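SnoK (Streptomyces nogalater, PDB 5EPA) is a non-heme iron, 2-oxoglutarate-dependent carbocyclase of nogalamycin biosynthesis and a member of the phytanoyl-CoA dioxygenase family. Local coordinates at residues 38-43 / 210-215; 130-135 / 221-226. One frame throughout, in Å; residues are numbered along the deposited sequence.

Contact 1. Residues 38-43 / 210-215; sequences YVHIPR and AGDVVF
Strand 38-41, at one edge of the large antiparallel sheet, pairs here with strand 213-217, with His40 opposite Val214 and hydrogen-bonded pairs on either side of them. Val39 and Phe215 exchange two backbone bonds, Val39 N to Phe215 O and Phe215 N to Val39 O. Ile41 and Val213 do the same. Their bond from Ile41 N to Val213 O is short, 2.7 Å, and runs almost in line with the carbonyl.

Where the strands run out, Asp212 takes over the pairing with its carboxylate. Asp212 OD2 accepts from His40 NE2 at 3.0 Å. The oxygen lies in the imidazole plane, but the nitrogen stands 55° out of the carboxylate plane. CG of His40 is anti to its backbone N (chi1 174°), which swings the ring along the strand toward Asp212. The other oxygen, Asp212 OD1, accepts from the backbone N of Arg43 at 2.9 Å and also lies against CA of Pro42. Arg209 N gives OD2 a second donor. An alanine in place of Asp212 would probably leave His40 NE2 and Arg43 N without these acceptors and the imidazole freer to turn.

On the His40 face, Val214 CG2 lies 4.1 Å from His40 CD2, and Val214 CG1 meets the edge of the Tyr38 ring. On the other face, Ile41 CG1 packs 3.9 Å from Phe215 CE1, and Val39 CG1 approaches Phe215 CB.

Helix 98-108 covers the face with Val39, Ile41 and Phe215, with Leu107 against both Val39 and Phe215. On the face of His40 and Val214, Tyr38 stacks on Tyr166, and Val206 of strand 204-206 touches both Tyr38 and His40. Strand 148-153 continues the sheet beyond 213-217.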
loop_
_atom_site.group_PDB
_atom_site.type_symbol
_atom_site.label_atom_id
_atom_site.label_comp_id
_atom_site.label_asym_id
_atom_site.label_seq_id
_atom_site.Cartn_x
_atom_site.Cartn_y
_atom_site.Cartn_z
ATOM N N TYR A 38 9.747 6.589 -1.523
ATOM C CA TYR A 38 8.678 6.729 -0.588
ATOM C C TYR A 38 8.648 8.191 -0.151
ATOM O O TYR A 38 9.625 8.920 -0.309
ATOM C CB TYR A 38 8.893 5.809 0.625
ATOM C CG TYR A 38 9.950 6.336 1.560
ATOM C CD1 TYR A 38 11.325 6.122 1.299
ATOM C CD2 TYR A 38 9.619 7.067 2.680
ATOM C CE1 TYR A 38 12.323 6.620 2.150
ATOM C CE2 TYR A 38 10.620 7.551 3.544
ATOM C CZ TYR A 38 11.963 7.330 3.250
ATOM O OH TYR A 38 12.926 7.825 4.079
ATOM N N VAL A 39 7.535 8.611 0.430
ATOM C CA VAL A 39 7.452 9.916 1.070
ATOM C C VAL A 39 6.311 9.983 2.057
ATOM O O VAL A 39 5.202 9.513 1.800
ATOM C CB VAL A 39 7.343 11.072 0.051
ATOM C CG1 VAL A 39 5.999 11.084 -0.684
ATOM C CG2 VAL A 39 7.572 12.412 0.724
ATOM N N HIS A 40 6.605 10.607 3.178
ATOM C CA HIS A 40 5.645 10.827 4.254
ATOM C C HIS A 40 4.968 12.173 4.064
ATOM O O HIS A 40 5.618 13.200 4.099
ATOM C CB HIS A 40 6.375 10.796 5.608
ATOM C CG HIS A 40 5.508 11.149 6.794
ATOM N ND1 HIS A 40 6.021 11.659 7.960
ATOM C CD2 HIS A 40 4.172 11.093 6.968
ATOM C CE1 HIS A 40 5.042 11.885 8.809
ATOM N NE2 HIS A 40 3.908 11.543 8.233
ATOM N N ILE A 41 3.660 12.157 3.839
ATOM C CA ILE A 41 2.893 13.391 3.715
ATOM C C ILE A 41 1.971 13.555 4.931
ATOM O O ILE A 41 1.043 12.796 5.117
ATOM C CB ILE A 41 2.050 13.389 2.454
ATOM C CG1 ILE A 41 2.924 13.097 1.233
ATOM C CG2 ILE A 41 1.340 14.722 2.303
ATOM C CD1 ILE A 41 4.016 14.119 0.954
ATOM N N PRO A 42 2.237 14.549 5.768
ATOM C CA PRO A 42 1.372 14.655 6.933
ATOM C C PRO A 42 0.062 15.420 6.712
ATOM O O PRO A 42 -0.036 16.292 5.834
ATOM C CB PRO A 42 2.241 15.395 7.952
ATOM C CG PRO A 42 3.293 16.092 7.149
ATOM C CD PRO A 42 3.280 15.590 5.742
ATOM N N ARG A 43 -0.901 15.114 7.577
ATOM C CA ARG A 43 -2.141 15.867 7.686
ATOM C C ARG A 43 -2.921 15.973 6.349
ATOM O O ARG A 43 -3.251 17.041 5.908
ATOM C CB ARG A 43 -1.862 17.241 8.269
ATOM C CG ARG A 43 -1.172 17.190 9.630
ATOM C CD ARG A 43 -0.875 18.593 10.176
ATOM N NE ARG A 43 0.088 19.272 9.313
ATOM C CZ ARG A 43 1.398 19.142 9.380
ATOM N NH1 ARG A 43 1.953 18.338 10.287
ATOM N NH2 ARG A 43 2.159 19.803 8.519
ATOM N N ALA A 210 -2.307 9.631 12.902
ATOM C CA ALA A 210 -3.586 9.401 12.183
ATOM C C ALA A 210 -3.874 10.540 11.247
ATOM O O ALA A 210 -3.768 11.694 11.601
ATOM C CB ALA A 210 -4.739 9.233 13.158
ATOM N N GLY A 211 -4.223 10.206 10.021
ATOM C CA GLY A 211 -4.497 11.215 8.996
ATOM C C GLY A 211 -3.342 11.495 8.074
ATOM O O GLY A 211 -3.529 12.093 6.992
ATOM N N ASP A 212 -2.150 11.054 8.475
ATOM C CA ASP A 212 -0.982 11.134 7.607
ATOM C C ASP A 212 -1.056 10.042 6.556
ATOM O O ASP A 212 -1.749 9.035 6.726
ATOM C CB ASP A 212 0.336 10.945 8.376
ATOM C CG ASP A 212 0.626 12.074 9.398
ATOM O OD1 ASP A 212 -0.107 13.099 9.451
ATOM O OD2 ASP A 212 1.641 11.914 10.125
ATOM N N VAL A 213 -0.319 10.238 5.482
ATOM C CA VAL A 213 -0.194 9.218 4.445
ATOM C C VAL A 213 1.257 9.049 4.071
ATOM O O VAL A 213 1.955 10.037 3.859
ATOM C CB VAL A 213 -0.974 9.591 3.174
ATOM C CG1 VAL A 213 -0.896 8.469 2.173
ATOM C CG2 VAL A 213 -2.431 9.852 3.497
ATOM N N VAL A 214 1.711 7.809 3.953
ATOM C CA VAL A 214 3.002 7.555 3.358
ATOM C C VAL A 214 2.788 6.858 2.028
ATOM O O VAL A 214 2.145 5.829 1.966
ATOM C CB VAL A 214 3.891 6.665 4.233
ATOM C CG1 VAL A 214 5.314 6.627 3.680
ATOM C CG2 VAL A 214 3.909 7.163 5.661
ATOM N N PHE A 215 3.391 7.396 0.978
ATOM C CA PHE A 215 3.301 6.842 -0.376
ATOM C C PHE A 215 4.571 6.104 -0.692
ATOM O O PHE A 215 5.664 6.565 -0.370
ATOM C CB PHE A 215 3.153 7.956 -1.420
ATOM C CG PHE A 215 1.890 8.726 -1.317
ATOM C CD1 PHE A 215 1.765 9.738 -0.440
ATOM C CD2 PHE A 215 0.802 8.405 -2.139
ATOM C CE1 PHE A 215 0.556 10.426 -0.321
ATOM C CE2 PHE A 215 -0.387 9.096 -2.056
ATOM C CZ PHE A 215 -0.512 10.117 -1.134
#

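Contact 2. Residues 130-135 / 221-226; sequences TLVHDD and VHMAEA. With FE (Fe (III) ion), chain G; AKG (2-oxoglutaric acid), chain H.
His133 and His222 form a hydrogen-bonded pair of two antiparallel strands in the four-stranded sheet and bind one iron. With Asp135 they form the His-X-Asp...His facial triad of the cupin-type, 2-oxoglutarate-dependent oxygenases. Between the pairs Thr130-Ala224 and His133-His222 the register slips by one residue, a beta bulge.

From CB of His133 the ring turns in over the backbone, with CG between the backbone N and the carbonyl carbon (chi1 63°). ND1 of His133 donates a hydrogen bond to Leu131 O at 2.9 Å, in the ring plane. This bond and the metal at NE2 together hold the rotation of the imidazole. CD2 of His133 lies on the side of Asp135 OD1, 3.4 Å from it. CE1 of His133 approaches the keto oxygen O5 of 2-oxoglutarate at 3.1 Å. NE2 of His133, the tip, binds iron at 2.1 Å.

His222 adopts nearly the same torsions, and its ring is inclined 63° to that of His133. Its ND1 donates to Thr220 O. Asp135 OD1 binds the metal at 1.9 Å and sits at the edge of the His222 ring, while OD2 is held by His216 NE2. The cosubstrate chelates iron through O2 and O5, and water 1 completes six ligands. Behind the histidines, Val132 CG2 packs against Val221 CG1. At the far end of the cosubstrate, Thr130 OG1 donates to carboxylate oxygen O4 at 2.8 Å.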
loop_
_atom_site.group_PDB
_atom_site.type_symbol
_atom_site.label_atom_id
_atom_site.label_comp_id
_atom_site.label_asym_id
_atom_site.label_seq_id
_atom_site.Cartn_x
_atom_site.Cartn_y
_atom_site.Cartn_z
ATOM N N THR A 130 5.499 -7.558 9.403
ATOM C CA THR A 130 5.152 -7.801 8.005
ATOM C C THR A 130 6.461 -8.012 7.226
ATOM O O THR A 130 7.302 -7.123 7.132
ATOM C CB THR A 130 4.396 -6.638 7.390
ATOM O OG1 THR A 130 3.234 -6.342 8.168
ATOM C CG2 THR A 130 3.970 -6.991 5.988
ATOM N N LEU A 131 6.609 -9.195 6.674
ATOM C CA LEU A 131 7.814 -9.592 6.005
ATOM C C LEU A 131 8.135 -8.653 4.841
ATOM O O LEU A 131 7.280 -8.264 4.050
ATOM C CB LEU A 131 7.688 -11.046 5.531
ATOM C CG LEU A 131 8.938 -11.705 4.871
ATOM C CD1 LEU A 131 10.089 -11.912 5.839
ATOM C CD2 LEU A 131 8.531 -13.035 4.247
ATOM N N VAL A 132 9.416 -8.333 4.738
ATOM C CA VAL A 132 9.931 -7.454 3.689
ATOM C C VAL A 132 9.543 -7.930 2.272
ATOM O O VAL A 132 9.587 -9.112 1.972
ATOM C CB VAL A 132 11.481 -7.308 3.804
ATOM C CG1 VAL A 132 12.178 -8.651 3.568
ATOM C CG2 VAL A 132 12.025 -6.276 2.829
ATOM N N HIS A 133 9.215 -6.970 1.409
ATOM C CA HIS A 133 8.847 -7.258 0.019
ATOM C C HIS A 133 8.788 -5.992 -0.789
ATOM O O HIS A 133 8.893 -4.905 -0.237
ATOM C CB HIS A 133 7.450 -7.945 -0.028
ATOM C CG HIS A 133 6.330 -7.079 0.491
ATOM N ND1 HIS A 133 6.118 -6.861 1.834
ATOM C CD2 HIS A 133 5.375 -6.358 -0.160
ATOM C CE1 HIS A 133 5.085 -6.040 1.986
ATOM N NE2 HIS A 133 4.627 -5.674 0.787
ATOM N N ASP A 134 8.596 -6.124 -2.095
ATOM C CA ASP A 134 8.094 -5.022 -2.897
ATOM C C ASP A 134 6.713 -5.424 -3.412
ATOM O O ASP A 134 6.323 -6.579 -3.313
ATOM C CB ASP A 134 9.011 -4.625 -4.029
ATOM C CG ASP A 134 9.178 -5.719 -5.118
ATOM O OD1 ASP A 134 8.193 -6.392 -5.494
ATOM O OD2 ASP A 134 10.330 -5.865 -5.614
ATOM N N ASP A 135 5.929 -4.452 -3.838
ATOM C CA ASP A 135 4.513 -4.725 -4.134
ATOM C C ASP A 135 4.366 -5.274 -5.539
ATOM O O ASP A 135 3.503 -6.095 -5.793
ATOM C CB ASP A 135 3.695 -3.472 -3.947
ATOM C CG ASP A 135 3.530 -3.070 -2.480
ATOM O OD1 ASP A 135 3.505 -3.911 -1.510
ATOM O OD2 ASP A 135 3.418 -1.839 -2.322
ATOM N N VAL A 221 11.324 -1.418 -1.714
ATOM C CA VAL A 221 11.361 -2.473 -0.733
ATOM C C VAL A 221 10.863 -1.900 0.596
ATOM O O VAL A 221 11.364 -0.868 1.065
ATOM C CB VAL A 221 12.769 -3.075 -0.611
ATOM C CG1 VAL A 221 12.851 -4.097 0.498
ATOM C CG2 VAL A 221 13.140 -3.750 -1.908
ATOM N N HIS A 222 9.935 -2.607 1.220
ATOM C CA HIS A 222 9.406 -2.174 2.480
ATOM C C HIS A 222 8.976 -3.328 3.374
ATOM O O HIS A 222 8.900 -4.484 2.970
ATOM C CB HIS A 222 8.228 -1.227 2.230
ATOM C CG HIS A 222 7.081 -1.850 1.484
ATOM N ND1 HIS A 222 7.115 -2.046 0.124
ATOM C CD2 HIS A 222 5.868 -2.307 1.897
ATOM C CE1 HIS A 222 5.973 -2.605 -0.270
ATOM N NE2 HIS A 222 5.194 -2.806 0.792
ATOM N N MET A 223 8.639 -2.986 4.602
ATOM C CA MET A 223 8.281 -3.967 5.605
ATOM C C MET A 223 7.500 -3.265 6.724
ATOM O O MET A 223 7.329 -2.062 6.671
ATOM C CB MET A 223 9.569 -4.641 6.113
ATOM C CG MET A 223 10.409 -3.756 7.028
ATOM S SD MET A 223 12.164 -4.142 6.928
ATOM C CE MET A 223 12.573 -3.272 5.404
ATOM N N ALA A 224 7.065 -4.000 7.743
ATOM C CA ALA A 224 6.488 -3.366 8.935
ATOM C C ALA A 224 6.817 -4.088 10.221
ATOM O O ALA A 224 6.989 -5.279 10.232
ATOM C CB ALA A 224 4.978 -3.249 8.798
ATOM N N GLU A 225 6.848 -3.337 11.309
ATOM C CA GLU A 225 7.068 -3.880 12.656
ATOM C C GLU A 225 5.911 -4.704 13.115
ATOM O O GLU A 225 4.794 -4.513 12.675
ATOM C CB GLU A 225 7.158 -2.758 13.701
ATOM C CG GLU A 225 8.239 -1.738 13.476
ATOM C CD GLU A 225 9.590 -2.401 13.370
ATOM O OE1 GLU A 225 10.025 -2.968 14.384
ATOM O OE2 GLU A 225 10.184 -2.370 12.261
ATOM N N ALA A 226 6.183 -5.602 14.037
ATOM C CA ALA A 226 5.129 -6.180 14.873
ATOM C C ALA A 226 4.459 -5.067 15.683
ATOM O O ALA A 226 5.076 -4.040 15.992
ATOM C CB ALA A 226 5.733 -7.196 15.829
HETATM FE FE FE G . 3.436 -3.970 0.417
HETATM C C1 AKG H . 1.733 -2.160 1.678
HETATM O O1 AKG H . 0.942 -1.206 1.888
HETATM O O2 AKG H . 2.234 -2.480 0.566
HETATM C C2 AKG H . 2.121 -3.032 2.783
HETATM O O5 AKG H . 2.900 -3.920 2.469
HETATM C C3 AKG H . 1.586 -2.818 4.177
HETATM C C4 AKG H . 1.891 -3.913 5.203
HETATM C C5 AKG H . 1.341 -3.518 6.587
HETATM O O3 AKG H . 0.385 -2.686 6.714
HETATM O O4 AKG H . 1.828 -4.017 7.605
HETATM O O HOH W 1 1.692 -5.201 0.068
#

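In the fold
Contacts 1 and 2 lie in different sheets, the first at an edge of the large sheet and the second around the iron. Their centres are about 17 Å apart and their nearest atoms about 7 Å, so they do not touch. Strand 213-217 is followed directly by strand 222-224, so the chain passes from one contact to the other through His216, which binds 2-oxoglutarate. The side chain of His216 is about 4 Å from that of Tyr38 and about 3 Å from that of Asp135. The side chain of Val214 in contact 1 is about 9 Å from bound 2-oxoglutarate. It is about 5 Å from that of Trp151, another cosubstrate-binding residue.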